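Local coordinates for putative sugar ABC transporter (Yersinia enterocolitica subsp. enterocolitica 8081, PDB 5ULB), which probably serves as the periplasmic sugar-binding component of an ABC transporter and binds 5-methylseleno-ribofuranose, an analogue of methylthioribose, at residues Ala7-Ile13 with Pro326-Leu331; Ile239-Leu244 with Val305-Leu310; Val24-Leu28 with Phe64-Val68. All coordinates share one frame; numbering follows the deposited sequence.

In the fold
From the N terminus, the chain first runs through Ala7-Ile13, which pairs with Pro326-Leu331 near the C terminus; contact 1 thus closes a loop of 312 residues and joins the two ends of the protein. Contacts 2 and 3 both fall within that span and follow one another in series. Contact 3 closes first, packing helix 61-73 on strand 21-26 over 35 intervening residues. Contact 2 comes later, bringing the start of helix 241-248 against the loop after helix 295-299 across 60 residues. These two lie on opposite sides of the chain's centre, their nearest atoms about 10 Å apart, whereas the centre of contact 1 lies about 29 Å from the centre of the chain.

Contact 1 (Ala7-Ile13 with Pro326-Leu331); sequences APIPDAI and PWFATL
Pro10 sets its CD over one face of the Trp327 indole, 3.5 Å from the centroid of the five-membered ring and 21° off the ring normal, a CH-pi contact. The two side chains cross at about a right angle, and CG of Pro10 settles on the ring as well, 3.5 Å from Trp327 CE2. On the opposite face sits CD1 of the next residue, Phe328, so the indole is held between a proline and a phenylalanine, with Leu331 CD1 at its edge. Trp327 CG stands between its own backbone N and carbonyl carbon (chi1 48°), a turn that brings the ring face to Pro10. Farther along the indole, Ile13 CD1 comes in obliquely, 3.6 Å from Trp327 CZ3. Beside this CH-pi contact Ile9 meets the following turn of the helix: its CG1 touches Thr330 CG2 at 3.7 Å, and its CD1 reaches Leu331 CD2 at 3.8 Å, both side chains being met at a slant. Thr330 divides its two branches between unlike partners. While CG2 faces Ile9, OG1 donates to Ala7 O at 2.7 Å, in the carbonyl plane and on a lone pair. A water donates to the same OG1 and accepts from Ala7 N, so both backbone polar groups of Ala7 are tied to one hydroxyl, directly or through the water. The methyl of Ala7 rests on Pro326 CB at 3.8 Å. Pro10 occupies the N-cap position of helix 11-14, so the CH-pi contact lies right where that helix starts. Trp327 NE1 is bonded to Glu280. Helix 262-278 touches both segments, Ala278 meeting Pro10 and Trp327 and Ile277 meeting Ile13, and Leu48 of helix 32-48 packs against Phe328 and Leu331 on the C-terminal one.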
# COMPACT_ATOMS: atom_id res chain seq x y z
N ALA A 7 27.80 -13.93 -9.84
CA ALA A 7 28.11 -13.13 -8.70
C ALA A 7 28.08 -13.97 -7.44
O ALA A 7 27.06 -14.55 -7.17
CB ALA A 7 27.12 -11.94 -8.61
N PRO A 8 29.11 -13.99 -6.63
CA PRO A 8 29.13 -14.84 -5.46
C PRO A 8 28.13 -14.40 -4.43
O PRO A 8 27.85 -13.19 -4.21
CB PRO A 8 30.51 -14.62 -4.88
CG PRO A 8 31.32 -14.24 -6.01
CD PRO A 8 30.42 -13.37 -6.80
N ILE A 9 27.52 -15.38 -3.77
CA ILE A 9 26.65 -15.12 -2.61
C ILE A 9 27.46 -14.48 -1.48
O ILE A 9 28.47 -15.08 -1.13
CB ILE A 9 25.88 -16.40 -2.25
CG1 ILE A 9 24.97 -16.84 -3.42
CG2 ILE A 9 25.05 -16.19 -0.95
CD1 ILE A 9 24.56 -18.28 -3.31
N PRO A 10 27.00 -13.34 -0.92
CA PRO A 10 27.75 -12.75 0.24
C PRO A 10 27.93 -13.73 1.37
O PRO A 10 27.05 -14.54 1.67
CB PRO A 10 26.81 -11.63 0.67
CG PRO A 10 26.18 -11.27 -0.59
CD PRO A 10 25.89 -12.52 -1.31
N ASP A 11 29.07 -13.65 2.02
CA ASP A 11 29.42 -14.55 3.05
C ASP A 11 28.39 -14.69 4.16
O ASP A 11 28.21 -15.81 4.64
CB ASP A 11 30.76 -14.09 3.63
CG ASP A 11 31.26 -14.96 4.76
OD1 ASP A 11 31.60 -16.14 4.44
OD2 ASP A 11 31.36 -14.42 5.91
N ALA A 12 27.81 -13.59 4.65
CA ALA A 12 26.93 -13.70 5.79
C ALA A 12 25.72 -14.56 5.41
O ALA A 12 25.15 -15.20 6.28
CB ALA A 12 26.46 -12.34 6.27
N ILE A 13 25.31 -14.59 4.13
CA ILE A 13 24.21 -15.49 3.70
C ILE A 13 24.74 -16.89 3.46
O ILE A 13 24.16 -17.87 3.99
CB ILE A 13 23.51 -14.87 2.51
CG1 ILE A 13 22.72 -13.59 3.02
CG2 ILE A 13 22.51 -15.80 1.84
CD1 ILE A 13 22.12 -12.80 1.91
N PRO A 326 23.27 -8.28 -7.92
CA PRO A 326 23.51 -9.33 -8.88
C PRO A 326 23.51 -10.74 -8.32
O PRO A 326 23.17 -11.70 -9.00
CB PRO A 326 24.87 -9.03 -9.44
CG PRO A 326 25.32 -7.77 -8.81
CD PRO A 326 24.33 -7.26 -7.93
N TRP A 327 23.84 -10.89 -7.05
CA TRP A 327 23.83 -12.21 -6.40
C TRP A 327 22.41 -12.67 -6.12
O TRP A 327 22.23 -13.82 -5.69
CB TRP A 327 24.70 -12.25 -5.11
CG TRP A 327 24.51 -11.17 -4.18
CD1 TRP A 327 25.21 -9.99 -4.17
CD2 TRP A 327 23.55 -11.04 -3.11
NE1 TRP A 327 24.75 -9.11 -3.23
CE2 TRP A 327 23.76 -9.74 -2.52
CE3 TRP A 327 22.58 -11.89 -2.59
CZ2 TRP A 327 23.08 -9.31 -1.43
CZ3 TRP A 327 21.84 -11.46 -1.46
CH2 TRP A 327 22.10 -10.19 -0.88
N PHE A 328 21.36 -11.85 -6.29
CA PHE A 328 19.98 -12.38 -6.19
C PHE A 328 19.78 -13.47 -7.22
O PHE A 328 19.10 -14.45 -6.92
CB PHE A 328 18.96 -11.28 -6.34
CG PHE A 328 18.87 -10.28 -5.18
CD1 PHE A 328 19.55 -10.41 -3.97
CD2 PHE A 328 18.00 -9.21 -5.31
CE1 PHE A 328 19.41 -9.44 -3.04
CE2 PHE A 328 17.87 -8.24 -4.33
CZ PHE A 328 18.60 -8.36 -3.18
N ALA A 329 20.30 -13.28 -8.46
CA ALA A 329 20.21 -14.29 -9.47
C ALA A 329 20.90 -15.57 -9.04
O ALA A 329 20.46 -16.69 -9.33
CB ALA A 329 20.70 -13.81 -10.82
N THR A 330 22.04 -15.44 -8.39
CA THR A 330 22.77 -16.62 -7.93
C THR A 330 21.92 -17.38 -6.95
O THR A 330 21.89 -18.60 -6.96
CB THR A 330 24.13 -16.15 -7.32
OG1 THR A 330 24.72 -15.26 -8.27
CG2 THR A 330 25.00 -17.31 -7.07
N LEU A 331 21.37 -16.66 -5.97
CA LEU A 331 20.47 -17.27 -4.97
C LEU A 331 19.29 -17.90 -5.59
O LEU A 331 18.92 -19.01 -5.17
CB LEU A 331 19.97 -16.29 -3.91
CG LEU A 331 20.95 -16.07 -2.86
CD1 LEU A 331 20.46 -14.95 -1.96
CD2 LEU A 331 21.15 -17.28 -2.01
O HOH W 1 25.14 -14.34 -10.73

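Contact 2 (Ile239-Leu244 with Val305-Leu310); sequences ISNQDL and VNVSGL
The carboxamides of Asn241 and Asn306 lie side by side and point the same way, their planes 27° apart, and Asn306 CB approaches Asn241 OD1 to 3.2 Å. That oxygen accepts from Val307 N at 2.8 Å in a nearly straight bond (171° at the hydrogen), with the donor almost in line with the C=O. A water bridges the same OD1 to Ser308 N. Asn306 turns its own OD1 back into its loop, where Gly309 N donates to it, an Asx motif, and Ser308 OG donates as well, from above the carbonyl plane. Leu244 extends over the loop backbone, CD1 3.4 Å from Val305 O; its CD2 meets Leu310 CD2 tip to tip at 4.1 Å. Val307 CG2, anti to its carbonyl carbon, thereby sits beside the bonded N and packs on Ser240 C at 3.5 Å. The contact joins the N-terminal end of helix 241-248 to the loop after helix 295-299, with the Ile239 side chain about 9 Å from the bound sugar. Ser240 is the helix N-cap, its OG accepting a weak bond from Asp243 N; Asp32 is a further partner. Gln36 of helix 32-48 touches Val307, Trp317 touches Ile239 and Leu310, and Ile239 rests on strand 254-259.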
# COMPACT_ATOMS: atom_id res chain seq x y z
N ILE A 239 -4.59 0.01 -6.31
CA ILE A 239 -5.18 -0.83 -7.32
C ILE A 239 -5.11 -2.27 -6.88
O ILE A 239 -4.30 -2.68 -6.06
CB ILE A 239 -4.42 -0.71 -8.70
CG1 ILE A 239 -5.21 -1.16 -9.89
CG2 ILE A 239 -3.04 -1.33 -8.65
CD1 ILE A 239 -6.46 -0.34 -10.13
N SER A 240 -6.03 -3.08 -7.40
CA SER A 240 -6.13 -4.49 -7.13
C SER A 240 -6.89 -5.11 -8.30
O SER A 240 -7.53 -4.39 -9.09
CB SER A 240 -6.83 -4.76 -5.76
OG SER A 240 -8.20 -4.44 -5.90
N ASN A 241 -6.95 -6.45 -8.36
CA ASN A 241 -7.67 -7.10 -9.43
C ASN A 241 -9.12 -6.70 -9.38
O ASN A 241 -9.73 -6.47 -10.46
CB ASN A 241 -7.55 -8.61 -9.34
CG ASN A 241 -6.17 -9.13 -9.65
OD1 ASN A 241 -5.28 -8.44 -10.22
ND2 ASN A 241 -5.96 -10.41 -9.28
N GLN A 242 -9.73 -6.66 -8.22
CA GLN A 242 -11.13 -6.25 -8.08
C GLN A 242 -11.38 -4.88 -8.68
O GLN A 242 -12.33 -4.68 -9.41
CB GLN A 242 -11.57 -6.29 -6.59
CG GLN A 242 -13.05 -5.94 -6.39
CD GLN A 242 -13.56 -5.86 -4.92
OE1 GLN A 242 -12.84 -6.17 -4.01
NE2 GLN A 242 -14.79 -5.43 -4.72
N ASP A 243 -10.51 -3.94 -8.36
CA ASP A 243 -10.77 -2.56 -8.84
C ASP A 243 -10.79 -2.52 -10.35
O ASP A 243 -11.57 -1.78 -10.94
CB ASP A 243 -9.61 -1.59 -8.35
CG ASP A 243 -9.38 -1.56 -6.94
OD1 ASP A 243 -10.17 -2.01 -6.11
OD2 ASP A 243 -8.27 -1.02 -6.56
N LEU A 244 -9.84 -3.24 -10.98
CA LEU A 244 -9.82 -3.28 -12.45
C LEU A 244 -11.12 -3.83 -13.00
O LEU A 244 -11.63 -3.33 -14.03
CB LEU A 244 -8.63 -4.07 -12.90
CG LEU A 244 -7.27 -3.48 -12.48
CD1 LEU A 244 -6.17 -4.45 -12.72
CD2 LEU A 244 -6.96 -2.14 -13.24
N VAL A 305 -8.40 -7.59 -17.16
CA VAL A 305 -6.99 -7.39 -16.94
C VAL A 305 -6.73 -7.48 -15.41
O VAL A 305 -7.50 -6.93 -14.61
CB VAL A 305 -6.60 -5.99 -17.37
CG1 VAL A 305 -5.06 -5.70 -17.19
CG2 VAL A 305 -7.09 -5.73 -18.74
N ASN A 306 -5.71 -8.26 -15.01
CA ASN A 306 -5.26 -8.27 -13.63
C ASN A 306 -4.09 -7.32 -13.43
O ASN A 306 -3.53 -6.78 -14.36
CB ASN A 306 -4.96 -9.70 -13.17
CG ASN A 306 -4.01 -10.39 -14.00
OD1 ASN A 306 -3.07 -9.78 -14.57
ND2 ASN A 306 -4.13 -11.82 -13.91
N VAL A 307 -3.72 -7.12 -12.19
CA VAL A 307 -2.61 -6.17 -11.88
C VAL A 307 -1.36 -6.58 -12.58
O VAL A 307 -0.66 -5.74 -13.12
CB VAL A 307 -2.46 -6.01 -10.36
CG1 VAL A 307 -1.27 -5.17 -9.98
CG2 VAL A 307 -3.68 -5.46 -9.73
N SER A 308 -1.00 -7.85 -12.64
CA SER A 308 0.24 -8.33 -13.31
C SER A 308 0.19 -7.93 -14.80
O SER A 308 1.21 -7.47 -15.35
CB SER A 308 0.45 -9.88 -13.04
OG SER A 308 -0.74 -10.62 -13.31
N GLY A 309 -0.98 -8.01 -15.38
CA GLY A 309 -1.21 -7.68 -16.75
C GLY A 309 -1.10 -6.21 -17.14
O GLY A 309 -1.12 -5.86 -18.33
N LEU A 310 -1.15 -5.36 -16.17
CA LEU A 310 -1.10 -3.91 -16.42
C LEU A 310 0.23 -3.51 -17.12
O LEU A 310 0.27 -2.53 -17.81
CB LEU A 310 -1.23 -3.09 -15.16
CG LEU A 310 -2.58 -3.03 -14.56
CD1 LEU A 310 -2.53 -2.32 -13.19
CD2 LEU A 310 -3.61 -2.36 -15.52
O HOH W 2 -2.32 -9.79 -10.58
O HOH W 3 -9.12 -7.93 -12.64

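Contact 3 (Val24-Leu28 with Phe64-Val68); sequences VIRNL and FQDFV
Ile25 CG2 presses on the ring of Phe64, 3.6 Å from its CD1, and touches Phe67 CB at 3.8 Å, so one methyl meets both the Phe64 ring and the base of the Phe67 side chain. This branch lies anti to the backbone N of Ile25, and CB faces Val68 CG2 at 4.0 Å. Val68 in turn puts CG2 over one face of the Phe64 ring, offset toward the rim. Ile25 O approaches the ring obliquely, 3.5 Å from Phe64 CE1, while the carbonyl carbon of Arg26 lies at the ring edge. Asn27 completes the first shell: its CB is 3.5 Å from Phe64 CD1, the two side chains cross at about a right angle, and the amide and ring planes are 45° apart. With CG anti to the backbone N (chi1 -178°), Phe64 carries its ring from the helix to the end of the strand. Strand 24-26 and helix 64-68 run almost exactly antiparallel, at 173°, and their axes approach to 8.7 Å, as expected for a helix covering the parallel part of the sheet in a periplasmic binding protein domain. Strand 51-56, helix 61-73 and strand 78-82 form a beta-alpha-beta crossover that passes over strand 21-26, which lies between the two strands. Ile79 and Leu81 of strand 78-82 touch Ile25, Leu81 also reaching Val68, and the ring of Phe67 meets that of Phe55. The Asn27 amide is fixed by Ser57 at OD1 and by Asp61 and Gln83 O at ND2. The CB of Arg26 leaves the backbone away from the helix; its guanidinium is bound by Asn33, Thr34 and Ser82. Asn33 belongs to the ligand pocket, as does Leu28, which touches the bound selenosugar.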
# COMPACT_ATOMS: atom_id res chain seq x y z
N VAL A 24 7.39 -10.73 8.77
CA VAL A 24 6.69 -9.54 8.29
C VAL A 24 5.47 -9.30 9.15
O VAL A 24 4.63 -10.24 9.31
CB VAL A 24 6.28 -9.74 6.82
CG1 VAL A 24 5.58 -8.53 6.26
CG2 VAL A 24 7.46 -10.20 6.00
N ILE A 25 5.33 -8.15 9.76
CA ILE A 25 4.20 -7.81 10.62
C ILE A 25 3.57 -6.57 10.00
O ILE A 25 4.21 -5.51 9.91
CB ILE A 25 4.60 -7.62 12.07
CG1 ILE A 25 5.41 -8.77 12.64
CG2 ILE A 25 3.29 -7.44 12.88
CD1 ILE A 25 6.89 -8.67 12.51
N ARG A 26 2.29 -6.69 9.66
CA ARG A 26 1.55 -5.61 9.00
C ARG A 26 0.33 -5.29 9.88
O ARG A 26 -0.44 -6.18 10.29
CB ARG A 26 1.21 -5.91 7.57
CG ARG A 26 0.35 -4.88 6.85
CD ARG A 26 0.55 -4.97 5.35
NE ARG A 26 -0.46 -4.23 4.66
CZ ARG A 26 -0.26 -3.45 3.57
NH1 ARG A 26 0.96 -2.97 3.25
NH2 ARG A 26 -1.30 -2.97 2.97
N ASN A 27 0.10 -3.98 10.14
CA ASN A 27 -0.93 -3.52 11.04
C ASN A 27 -2.30 -3.32 10.41
O ASN A 27 -2.92 -2.27 10.64
CB ASN A 27 -0.44 -2.24 11.72
CG ASN A 27 -1.18 -1.86 12.96
OD1 ASN A 27 -1.76 -2.69 13.67
ND2 ASN A 27 -1.08 -0.56 13.32
N LEU A 28 -2.73 -4.28 9.58
CA LEU A 28 -3.98 -4.25 8.90
C LEU A 28 -4.57 -5.64 8.89
O LEU A 28 -3.95 -6.59 9.41
CB LEU A 28 -3.86 -3.65 7.47
CG LEU A 28 -3.44 -2.18 7.39
CD1 LEU A 28 -3.22 -1.82 5.95
CD2 LEU A 28 -4.54 -1.30 7.95
N PHE A 64 -0.32 -6.02 17.07
CA PHE A 64 0.84 -5.66 16.27
C PHE A 64 2.11 -5.71 17.12
O PHE A 64 3.10 -6.38 16.78
CB PHE A 64 0.65 -4.28 15.69
CG PHE A 64 1.82 -3.86 14.79
CD1 PHE A 64 1.83 -4.24 13.46
CD2 PHE A 64 2.80 -3.08 15.25
CE1 PHE A 64 2.84 -3.80 12.66
CE2 PHE A 64 3.84 -2.67 14.44
CZ PHE A 64 3.86 -3.06 13.18
N GLN A 65 2.11 -5.00 18.26
CA GLN A 65 3.19 -5.02 19.16
C GLN A 65 3.59 -6.38 19.70
O GLN A 65 4.80 -6.71 19.74
CB GLN A 65 3.01 -4.01 20.29
CG GLN A 65 2.91 -2.54 19.86
CD GLN A 65 2.52 -1.69 20.97
OE1 GLN A 65 3.33 -1.26 21.83
NE2 GLN A 65 1.21 -1.35 20.98
N ASP A 66 2.56 -7.15 20.05
CA ASP A 66 2.89 -8.53 20.52
C ASP A 66 3.60 -9.35 19.40
O ASP A 66 4.58 -10.05 19.67
CB ASP A 66 1.59 -9.22 20.93
CG ASP A 66 0.98 -8.67 22.18
OD1 ASP A 66 1.66 -7.95 22.98
OD2 ASP A 66 -0.21 -9.09 22.37
N PHE A 67 3.11 -9.25 18.15
CA PHE A 67 3.74 -9.94 17.05
C PHE A 67 5.18 -9.51 16.86
O PHE A 67 6.07 -10.33 16.60
CB PHE A 67 2.99 -9.89 15.77
CG PHE A 67 1.72 -10.68 15.71
CD1 PHE A 67 1.67 -11.97 16.06
CD2 PHE A 67 0.61 -10.12 15.10
CE1 PHE A 67 0.52 -12.72 15.90
CE2 PHE A 67 -0.54 -10.89 14.89
CZ PHE A 67 -0.58 -12.19 15.32
N VAL A 68 5.43 -8.23 16.94
CA VAL A 68 6.81 -7.76 16.74
C VAL A 68 7.75 -8.18 17.86
O VAL A 68 8.87 -8.68 17.64
CB VAL A 68 6.90 -6.23 16.44
CG1 VAL A 68 8.33 -5.81 16.27
CG2 VAL A 68 5.98 -5.78 15.34